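Local coordinates for IMC sub-compartment protein ISP3 (Toxoplasma gondii, PDB 4CHJ), which belongs to a protein family of the inner membrane complex, critical for replication of the parasite, and adopts a pleckstrin homology fold, at residues Trp38-Met48 with Glu59-Pro67; Leu84-Tyr92 with Val138-Asn148. All coordinates share one frame; numbering follows the deposited sequence.

Overall arrangement
Both contacts serve the seven-stranded antiparallel sheet of the pleckstrin homology fold and are partly buried, but they differ in chemistry. In contact 1 helix 32-44 runs straight into strand 46-51, which pairs with strand 57-65 as a hairpin; backbone hydrogen bonds dominate. Thr47 and Asn61 lie on one face, with Glu59 also at the exposed rim, while Met48, Cys60 and Leu62 share the other with Asp46, whose carboxylate is held by Arg41. In contact 2 the C-terminal helix 131-149 packs across edge strand 87-91, chiefly through inward-turned aliphatic groups, with a single amide as polar fastening. The two, about 16 Å apart between centres, meet where Phe140 touches Ile64 and Trp38.

Contact 1 of 2, residues Trp38-Met48 with Glu59-Pro67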
loop_
_atom_site.group_PDB
_atom_site.type_symbol
_atom_site.label_atom_id
_atom_site.label_comp_id
_atom_site.label_asym_id
_atom_site.label_seq_id
_atom_site.Cartn_x
_atom_site.Cartn_y
_atom_site.Cartn_z
ATOM N N TRP A 38 5.801 6.001 10.516
ATOM C CA TRP A 38 4.788 5.603 9.572
ATOM C C TRP A 38 3.690 4.790 10.293
ATOM O O TRP A 38 2.507 5.179 10.302
ATOM C CB TRP A 38 5.417 4.811 8.419
ATOM C CG TRP A 38 4.450 4.539 7.333
ATOM C CD1 TRP A 38 4.091 5.382 6.324
ATOM C CD2 TRP A 38 3.644 3.391 7.203
ATOM N NE1 TRP A 38 3.118 4.816 5.560
ATOM C CE2 TRP A 38 2.816 3.588 6.084
ATOM C CE3 TRP A 38 3.548 2.193 7.914
ATOM C CZ2 TRP A 38 1.913 2.624 5.648
ATOM C CZ3 TRP A 38 2.647 1.248 7.492
ATOM C CH2 TRP A 38 1.835 1.468 6.366
ATOM N N MET A 39 4.083 3.729 10.978
ATOM C CA MET A 39 3.112 2.817 11.566
ATOM C C MET A 39 2.202 3.503 12.580
ATOM O O MET A 39 1.015 3.213 12.646
ATOM C CB MET A 39 3.822 1.638 12.222
ATOM C CG MET A 39 2.886 0.526 12.657
ATOM S SD MET A 39 2.204 -0.384 11.262
ATOM C CE MET A 39 0.871 -1.256 12.071
ATOM N N ASN A 40 2.764 4.404 13.373
ATOM C CA ASN A 40 1.995 5.126 14.388
ATOM C C ASN A 40 0.971 6.047 13.792
ATOM O O ASN A 40 -0.181 6.049 14.212
ATOM C CB ASN A 40 2.922 5.946 15.288
ATOM C CG ASN A 40 3.484 5.125 16.431
ATOM O OD1 ASN A 40 2.753 4.356 17.083
ATOM N ND2 ASN A 40 4.792 5.246 16.664
ATOM N N ARG A 41 1.408 6.856 12.831
ATOM C CA ARG A 41 0.501 7.710 12.057
ATOM C C ARG A 41 -0.710 7.014 11.449
ATOM O O ARG A 41 -1.851 7.490 11.590
ATOM C CB ARG A 41 1.268 8.407 10.960
ATOM C CG ARG A 41 2.056 9.559 11.504
ATOM C CD ARG A 41 2.526 10.468 10.412
ATOM N NE ARG A 41 3.685 9.906 9.735
ATOM C CZ ARG A 41 3.754 9.675 8.430
ATOM N NH1 ARG A 41 2.719 9.943 7.636
ATOM N NH2 ARG A 41 4.880 9.207 7.914
ATOM N N TYR A 42 -0.477 5.897 10.770
ATOM C CA TYR A 42 -1.560 5.245 10.011
ATOM C C TYR A 42 -2.422 4.336 10.877
ATOM O O TYR A 42 -3.599 4.109 10.572
ATOM C CB TYR A 42 -0.994 4.516 8.783
ATOM C CG TYR A 42 -0.695 5.509 7.665
ATOM C CD1 TYR A 42 -1.730 6.035 6.884
ATOM C CD2 TYR A 42 0.588 6.024 7.482
ATOM C CE1 TYR A 42 -1.482 6.996 5.915
ATOM C CE2 TYR A 42 0.845 6.985 6.505
ATOM C CZ TYR A 42 -0.198 7.469 5.730
ATOM O OH TYR A 42 0.051 8.411 4.764
ATOM N N GLU A 43 -1.860 3.857 11.985
ATOM C CA GLU A 43 -2.673 3.239 13.036
ATOM C C GLU A 43 -3.632 4.272 13.624
ATOM O O GLU A 43 -4.790 3.959 13.936
ATOM C CB GLU A 43 -1.781 2.652 14.135
ATOM C CG GLU A 43 -1.232 1.270 13.799
ATOM C CD GLU A 43 -0.311 0.695 14.876
ATOM O OE1 GLU A 43 0.323 1.482 15.623
ATOM O OE2 GLU A 43 -0.203 -0.556 14.954
ATOM N N ALA A 44 -3.155 5.514 13.736
ATOM C CA ALA A 44 -4.010 6.639 14.123
ATOM C C ALA A 44 -4.991 7.002 13.009
ATOM O O ALA A 44 -6.083 7.501 13.267
ATOM C CB ALA A 44 -3.156 7.854 14.480
ATOM N N GLY A 45 -4.597 6.755 11.771
ATOM C CA GLY A 45 -5.355 7.247 10.640
ATOM C C GLY A 45 -4.640 8.417 10.027
ATOM O O GLY A 45 -4.420 9.435 10.673
ATOM N N ASP A 46 -4.227 8.269 8.780
ATOM C CA ASP A 46 -3.539 9.361 8.102
ATOM C C ASP A 46 -3.837 9.316 6.598
ATOM O O ASP A 46 -4.402 8.342 6.092
ATOM C CB ASP A 46 -2.028 9.310 8.399
ATOM C CG ASP A 46 -1.303 10.591 8.020
ATOM O OD1 ASP A 46 -1.946 11.662 7.985
ATOM O OD2 ASP A 46 -0.087 10.525 7.737
ATOM N N THR A 47 -3.495 10.407 5.922
ATOM C CA THR A 47 -4.005 10.733 4.607
ATOM C C THR A 47 -3.113 10.103 3.528
ATOM O O THR A 47 -1.882 10.053 3.685
ATOM C CB THR A 47 -4.064 12.275 4.431
ATOM O OG1 THR A 47 -5.292 12.777 4.983
ATOM C CG2 THR A 47 -3.977 12.674 2.972
ATOM N N MET A 48 -3.754 9.551 2.487
ATOM C CA MET A 48 -3.080 9.140 1.251
ATOM C C MET A 48 -4.057 9.270 0.069
ATOM O O MET A 48 -5.146 9.841 0.218
ATOM C CB MET A 48 -2.574 7.709 1.378
ATOM C CG MET A 48 -3.468 6.831 2.239
ATOM S SD MET A 48 -5.064 6.504 1.458
ATOM C CE MET A 48 -4.509 5.507 0.068
ATOM N N GLU A 59 -8.360 11.605 -2.479
ATOM C CA GLU A 59 -7.745 11.695 -1.157
ATOM C C GLU A 59 -8.568 10.937 -0.133
ATOM O O GLU A 59 -9.744 11.234 0.057
ATOM C CB GLU A 59 -7.631 13.150 -0.725
ATOM C CG GLU A 59 -6.406 13.435 0.132
ATOM C CD GLU A 59 -6.022 14.909 0.139
ATOM O OE1 GLU A 59 -6.091 15.561 -0.936
ATOM O OE2 GLU A 59 -5.627 15.411 1.220
ATOM N N CYS A 60 -7.948 9.940 0.498
ATOM C CA CYS A 60 -8.592 9.136 1.548
ATOM C C CYS A 60 -7.847 9.225 2.876
ATOM O O CYS A 60 -6.718 9.735 2.952
ATOM C CB CYS A 60 -8.625 7.663 1.153
ATOM S SG CYS A 60 -9.614 7.311 -0.287
ATOM N N ASN A 61 -8.474 8.661 3.901
ATOM C CA ASN A 61 -7.826 8.409 5.169
ATOM C C ASN A 61 -7.666 6.934 5.274
ATOM O O ASN A 61 -8.599 6.182 4.998
ATOM C CB ASN A 61 -8.669 8.904 6.346
ATOM C CG ASN A 61 -7.816 9.324 7.534
ATOM O OD1 ASN A 61 -7.167 10.374 7.507
ATOM N ND2 ASN A 61 -7.821 8.507 8.593
ATOM N N LEU A 62 -6.473 6.520 5.658
ATOM C CA LEU A 62 -6.144 5.124 5.751
ATOM C C LEU A 62 -5.828 4.863 7.196
ATOM O O LEU A 62 -4.936 5.480 7.751
ATOM C CB LEU A 62 -4.929 4.814 4.878
ATOM C CG LEU A 62 -4.355 3.410 4.985
ATOM C CD1 LEU A 62 -5.412 2.398 4.566
ATOM C CD2 LEU A 62 -3.081 3.262 4.143
ATOM N N LYS A 63 -6.559 3.933 7.786
ATOM C CA LYS A 63 -6.409 3.602 9.163
ATOM C C LYS A 63 -6.140 2.119 9.289
ATOM O O LYS A 63 -6.939 1.285 8.853
ATOM C CB LYS A 63 -7.673 3.964 9.908
ATOM C CG LYS A 63 -7.482 4.034 11.399
ATOM C CD LYS A 63 -8.432 5.046 12.013
ATOM C CE LYS A 63 -8.397 4.997 13.532
ATOM N NZ LYS A 63 -8.619 3.614 14.049
ATOM N N ILE A 64 -5.010 1.784 9.891
ATOM C CA ILE A 64 -4.620 0.396 10.028
ATOM C C ILE A 64 -4.978 -0.081 11.430
ATOM O O ILE A 64 -4.587 0.538 12.422
ATOM C CB ILE A 64 -3.107 0.196 9.744
ATOM C CG1 ILE A 64 -2.721 0.866 8.410
ATOM C CG2 ILE A 64 -2.766 -1.288 9.708
ATOM C CD1 ILE A 64 -1.284 0.637 7.961
ATOM N N ASP A 65 -5.722 -1.177 11.513
ATOM C CA ASP A 65 -5.902 -1.859 12.782
ATOM C C ASP A 65 -5.232 -3.220 12.677
ATOM O O ASP A 65 -5.782 -4.147 12.086
ATOM C CB ASP A 65 -7.390 -2.021 13.089
ATOM C CG ASP A 65 -7.640 -2.645 14.445
ATOM O OD1 ASP A 65 -7.104 -3.742 14.703
ATOM O OD2 ASP A 65 -8.376 -2.043 15.253
ATOM N N ARG A 66 -4.042 -3.303 13.254
ATOM C CA ARG A 66 -3.287 -4.533 13.270
ATOM C C ARG A 66 -3.993 -5.629 14.051
ATOM O O ARG A 66 -3.999 -6.777 13.611
ATOM C CB ARG A 66 -1.879 -4.294 13.814
ATOM C CG ARG A 66 -0.912 -3.753 12.774
ATOM C CD ARG A 66 0.532 -3.953 13.197
ATOM N NE ARG A 66 1.247 -4.846 12.289
ATOM C CZ ARG A 66 2.568 -4.985 12.269
ATOM N NH1 ARG A 66 3.322 -4.289 13.106
ATOM N NH2 ARG A 66 3.136 -5.819 11.410
ATOM N N PRO A 67 -4.598 -5.314 15.196
ATOM C CA PRO A 67 -5.223 -6.437 15.920
ATOM C C PRO A 67 -6.363 -7.063 15.132
ATOM O O PRO A 67 -6.519 -8.282 15.144
ATOM C CB PRO A 67 -5.771 -5.793 17.200
ATOM C CG PRO A 67 -4.896 -4.627 17.447
ATOM C CD PRO A 67 -4.795 -4.058 16.076
#
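Trp38, on helix 32-44, brings the CH2 corner of its indole against CD1 of Ile64, 3.6 Å away, the two side chains crossing nearly at right angles. A first torsion that sets the indole anti to the backbone N (chi1 -172°) carries this broad group down to strand 57-65, where a branched isoleucine gives it an apolar partner. Tyr42, one turn on, lays CD2 over one face of the Trp38 ring, toward its rim, and packs CB against Ile64 CD1. Its ring edge lies near Leu62 O, and its hydroxyl donates to Thr47 O, 2.8 Å away. The Tyr42 carbonyl O receives Ile64 N at 2.8 Å, the donor standing above the carbonyl plane. Gly45 then breaks the helix with positive phi (105°), a conformation suited to glycine. Asp46 opens the antiparallel pairing with two backbone bonds to Leu62; its CB lies over one face of the Tyr42 ring, and its OD2 takes Arg41 NH1 at 2.9 Å in the guanidinium plane. Arg41 also reaches Asp133 of the C-terminal helix. Thr47 faces Asn61 in a non-hydrogen-bonded pair and lays CG2 beside Glu59 OE2. Met48 exchanges two more backbone bonds with Cys60, and its flexible chain, bent at chi2 and chi3, brings CG to 3.6 Å from Leu62 CB and SD to 3.8 Å from Cys60 CB. Leu73 and Phe126 continue this apolar face. Main-chain bonds thus set the strand register and also tie the last helical turn to strand 57-65, with Trp38 and Tyr42 adding apolar packing on Ile64.

Contact 2 of 2, residues Leu84-Tyr92 with Val138-Asn148; sequences LDDIAAVLY and VSFLDDEIKKN
Leu84 O accepts two N-H groups, Asn148 ND2 at 2.6 Å and the backbone N of Ile87, where the C-terminal helix of the pleckstrin homology fold packs across edge strand 87-91 at an axis angle of 134°. The asparagine bond is nearly straight (169°) and lies on a carbonyl lone pair. The same ND2 gives a longer bond to Ile87 O, and both acceptors lie close to the amide plane, which would tend to restrain the amide's rotation, although its exact position is somewhat uncertain. Asparagine suits the place because its short planar amide can reach both the turn at Leu84 and the first strand residue, Ile87. Leu84 passes obliquely over Glu144, with Leu84 CB 3.6 Å from Glu144 OE1. Its methyl CD1 meets the edge of the Phe140 ring. Glu144 OE1 is paired with Lys147 NZ, and OE2 makes a long, weak ion pair with Arg66. Further along, Ile87 crosses Ile145 at about a right angle and touches Leu141 with its CD1. Val90 splits its methyls: CG1 approaches Ile145 CD1, and CG2, anti to the backbone N, sits 4.0 Å from Leu141 CD1 and also reaches Val138 CG1. Branched aliphatic residues suit such a helix-on-strand interface, where their methyls meet at van der Waals distance. Ala88 and Ala89, in a classic beta bulge opposite Arg116, point away from the helix, yet Ile145 CD1 comes to 3.7 Å from Ala89 C. At the strand's end Tyr92 OH is hydrogen-bonded to Pro110 O, while Val138 CG2 lies over one ring face, a CH-pi contact 3.9 Å from the Tyr92 centroid.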
loop_
_atom_site.group_PDB
_atom_site.type_symbol
_atom_site.label_atom_id
_atom_site.label_comp_id
_atom_site.label_asym_id
_atom_site.label_seq_id
_atom_site.Cartn_x
_atom_site.Cartn_y
_atom_site.Cartn_z
ATOM N N LEU A 84 -6.266 -7.639 5.918
ATOM C CA LEU A 84 -4.828 -7.839 5.827
ATOM C C LEU A 84 -4.545 -9.251 5.348
ATOM O O LEU A 84 -3.587 -9.499 4.622
ATOM C CB LEU A 84 -4.162 -7.563 7.170
ATOM C CG LEU A 84 -4.398 -6.151 7.710
ATOM C CD1 LEU A 84 -3.470 -5.849 8.873
ATOM C CD2 LEU A 84 -4.239 -5.114 6.611
ATOM N N ASP A 85 -5.412 -10.164 5.756
ATOM C CA ASP A 85 -5.333 -11.557 5.358
ATOM C C ASP A 85 -5.498 -11.638 3.852
ATOM O O ASP A 85 -4.879 -12.460 3.187
ATOM C CB ASP A 85 -6.411 -12.387 6.064
ATOM C CG ASP A 85 -7.653 -11.577 6.405
ATOM O OD1 ASP A 85 -7.575 -10.702 7.293
ATOM O OD2 ASP A 85 -8.708 -11.819 5.786
ATOM N N ASP A 86 -6.365 -10.784 3.328
ATOM C CA ASP A 86 -6.655 -10.744 1.899
ATOM C C ASP A 86 -5.466 -10.415 0.992
ATOM O O ASP A 86 -5.386 -10.921 -0.119
ATOM C CB ASP A 86 -7.824 -9.805 1.599
ATOM C CG ASP A 86 -8.648 -10.268 0.416
ATOM O OD1 ASP A 86 -8.548 -11.455 0.051
ATOM O OD2 ASP A 86 -9.395 -9.447 -0.150
ATOM N N ILE A 87 -4.539 -9.588 1.466
ATOM C CA ILE A 87 -3.481 -9.081 0.600
ATOM C C ILE A 87 -2.653 -10.226 0.049
ATOM O O ILE A 87 -2.164 -11.057 0.798
ATOM C CB ILE A 87 -2.526 -8.165 1.384
ATOM C CG1 ILE A 87 -3.306 -7.219 2.298
ATOM C CG2 ILE A 87 -1.610 -7.407 0.440
ATOM C CD1 ILE A 87 -3.743 -5.933 1.635
ATOM N N ALA A 88 -2.468 -10.244 -1.265
ATOM C CA ALA A 88 -1.750 -11.339 -1.904
ATOM C C ALA A 88 -0.418 -10.934 -2.521
ATOM O O ALA A 88 0.503 -11.740 -2.604
ATOM C CB ALA A 88 -2.634 -11.995 -2.951
ATOM N N ALA A 89 -0.321 -9.688 -2.962
ATOM C CA ALA A 89 0.892 -9.220 -3.611
ATOM C C ALA A 89 1.121 -7.732 -3.425
ATOM O O ALA A 89 0.187 -6.969 -3.219
ATOM C CB ALA A 89 0.866 -9.568 -5.089
ATOM N N VAL A 90 2.381 -7.335 -3.523
ATOM C CA VAL A 90 2.769 -5.945 -3.497
ATOM C C VAL A 90 3.532 -5.669 -4.777
ATOM O O VAL A 90 4.411 -6.429 -5.152
ATOM C CB VAL A 90 3.644 -5.633 -2.273
ATOM C CG1 VAL A 90 4.875 -6.512 -2.264
ATOM C CG2 VAL A 90 4.024 -4.166 -2.242
ATOM N N LEU A 91 3.176 -4.607 -5.483
ATOM C CA LEU A 91 3.884 -4.301 -6.709
ATOM C C LEU A 91 4.678 -3.020 -6.561
ATOM O O LEU A 91 4.114 -1.944 -6.455
ATOM C CB LEU A 91 2.902 -4.201 -7.865
ATOM C CG LEU A 91 1.912 -5.359 -7.889
ATOM C CD1 LEU A 91 0.600 -4.948 -8.519
ATOM C CD2 LEU A 91 2.504 -6.558 -8.599
ATOM N N TYR A 92 5.997 -3.160 -6.552
ATOM C CA TYR A 92 6.882 -2.029 -6.357
ATOM C C TYR A 92 8.266 -2.232 -6.957
ATOM O O TYR A 92 9.231 -2.405 -6.233
ATOM C CB TYR A 92 6.996 -1.722 -4.871
ATOM C CG TYR A 92 7.476 -0.335 -4.581
ATOM C CD1 TYR A 92 6.622 0.745 -4.677
ATOM C CD2 TYR A 92 8.787 -0.102 -4.218
ATOM C CE1 TYR A 92 7.059 2.023 -4.416
ATOM C CE2 TYR A 92 9.232 1.174 -3.953
ATOM C CZ TYR A 92 8.362 2.229 -4.056
ATOM O OH TYR A 92 8.801 3.494 -3.795
ATOM N N VAL A 138 5.064 -0.508 1.669
ATOM C CA VAL A 138 5.595 -1.703 1.024
ATOM C C VAL A 138 6.069 -2.763 2.068
ATOM O O VAL A 138 5.747 -3.964 1.961
ATOM C CB VAL A 138 6.728 -1.354 0.010
ATOM C CG1 VAL A 138 7.404 -2.618 -0.511
ATOM C CG2 VAL A 138 6.176 -0.579 -1.179
ATOM N N SER A 139 6.778 -2.314 3.095
ATOM C CA SER A 139 7.301 -3.225 4.117
ATOM C C SER A 139 6.185 -3.758 4.975
ATOM O O SER A 139 6.187 -4.925 5.340
ATOM C CB SER A 139 8.332 -2.520 4.980
ATOM O OG SER A 139 9.536 -2.385 4.255
ATOM N N PHE A 140 5.211 -2.911 5.277
ATOM C CA PHE A 140 4.065 -3.351 6.049
ATOM C C PHE A 140 3.303 -4.425 5.281
ATOM O O PHE A 140 2.914 -5.444 5.842
ATOM C CB PHE A 140 3.155 -2.160 6.351
ATOM C CG PHE A 140 1.776 -2.545 6.790
ATOM C CD1 PHE A 140 1.581 -3.247 7.960
ATOM C CD2 PHE A 140 0.677 -2.210 6.024
ATOM C CE1 PHE A 140 0.314 -3.605 8.366
ATOM C CE2 PHE A 140 -0.596 -2.564 6.422
ATOM C CZ PHE A 140 -0.777 -3.263 7.595
ATOM N N LEU A 141 3.119 -4.199 3.987
ATOM C CA LEU A 141 2.423 -5.147 3.130
ATOM C C LEU A 141 3.187 -6.455 3.053
ATOM O O LEU A 141 2.600 -7.528 3.044
ATOM C CB LEU A 141 2.221 -4.570 1.729
ATOM C CG LEU A 141 1.150 -3.492 1.586
ATOM C CD1 LEU A 141 0.901 -3.175 0.123
ATOM C CD2 LEU A 141 -0.135 -3.921 2.270
ATOM N N ASP A 142 4.507 -6.355 2.991
ATOM C CA ASP A 142 5.349 -7.529 2.879
ATOM C C ASP A 142 5.184 -8.432 4.091
ATOM O O ASP A 142 5.112 -9.647 3.956
ATOM C CB ASP A 142 6.810 -7.113 2.754
ATOM C CG ASP A 142 7.473 -7.690 1.530
ATOM O OD1 ASP A 142 7.576 -8.930 1.440
ATOM O OD2 ASP A 142 7.893 -6.904 0.658
ATOM N N ASP A 143 5.117 -7.834 5.273
ATOM C CA ASP A 143 4.940 -8.603 6.495
ATOM C C ASP A 143 3.607 -9.335 6.511
ATOM O O ASP A 143 3.533 -10.491 6.911
ATOM C CB ASP A 143 5.043 -7.695 7.717
ATOM C CG ASP A 143 6.418 -7.099 7.881
ATOM O OD1 ASP A 143 7.391 -7.713 7.407
ATOM O OD2 ASP A 143 6.527 -6.014 8.483
ATOM N N GLU A 144 2.559 -8.655 6.065
ATOM C CA GLU A 144 1.215 -9.225 6.066
ATOM C C GLU A 144 1.130 -10.388 5.117
ATOM O O GLU A 144 0.543 -11.406 5.429
ATOM C CB GLU A 144 0.205 -8.169 5.665
ATOM C CG GLU A 144 0.119 -7.048 6.675
ATOM C CD GLU A 144 -0.201 -7.559 8.078
ATOM O OE1 GLU A 144 -0.883 -8.612 8.183
ATOM O OE2 GLU A 144 0.223 -6.904 9.072
ATOM N N ILE A 145 1.786 -10.247 3.981
ATOM C CA ILE A 145 1.801 -11.276 2.951
ATOM C C ILE A 145 2.526 -12.546 3.410
ATOM O O ILE A 145 2.058 -13.652 3.171
ATOM C CB ILE A 145 2.479 -10.740 1.685
ATOM C CG1 ILE A 145 1.554 -9.738 1.008
ATOM C CG2 ILE A 145 2.842 -11.879 0.733
ATOM C CD1 ILE A 145 2.236 -8.910 -0.048
ATOM N N LYS A 146 3.681 -12.367 4.044
ATOM C CA LYS A 146 4.426 -13.474 4.622
ATOM C C LYS A 146 3.575 -14.198 5.655
ATOM O O LYS A 146 3.405 -15.415 5.577
ATOM C CB LYS A 146 5.723 -12.969 5.252
ATOM C CG LYS A 146 6.824 -12.695 4.232
ATOM C CD LYS A 146 7.810 -11.610 4.682
ATOM C CE LYS A 146 8.855 -12.137 5.669
ATOM N NZ LYS A 146 10.151 -11.399 5.587
ATOM N N LYS A 147 3.033 -13.440 6.606
ATOM C CA LYS A 147 2.048 -13.968 7.559
ATOM C C LYS A 147 1.003 -14.812 6.861
ATOM O O LYS A 147 0.762 -15.956 7.243
ATOM C CB LYS A 147 1.322 -12.823 8.253
ATOM C CG LYS A 147 1.745 -12.591 9.676
ATOM C CD LYS A 147 0.705 -11.773 10.421
ATOM C CE LYS A 147 1.003 -10.287 10.316
ATOM N NZ LYS A 147 -0.227 -9.470 10.521
ATOM N N ASN A 148 0.366 -14.230 5.850
ATOM C CA ASN A 148 -0.781 -14.835 5.183
ATOM C C ASN A 148 -0.422 -16.154 4.530
ATOM O O ASN A 148 -1.195 -17.108 4.554
ATOM C CB ASN A 148 -1.350 -13.882 4.136
ATOM C CG ASN A 148 -1.936 -12.629 4.748
ATOM O OD1 ASN A 148 -2.054 -12.517 5.963
ATOM N ND2 ASN A 148 -2.306 -11.679 3.905
#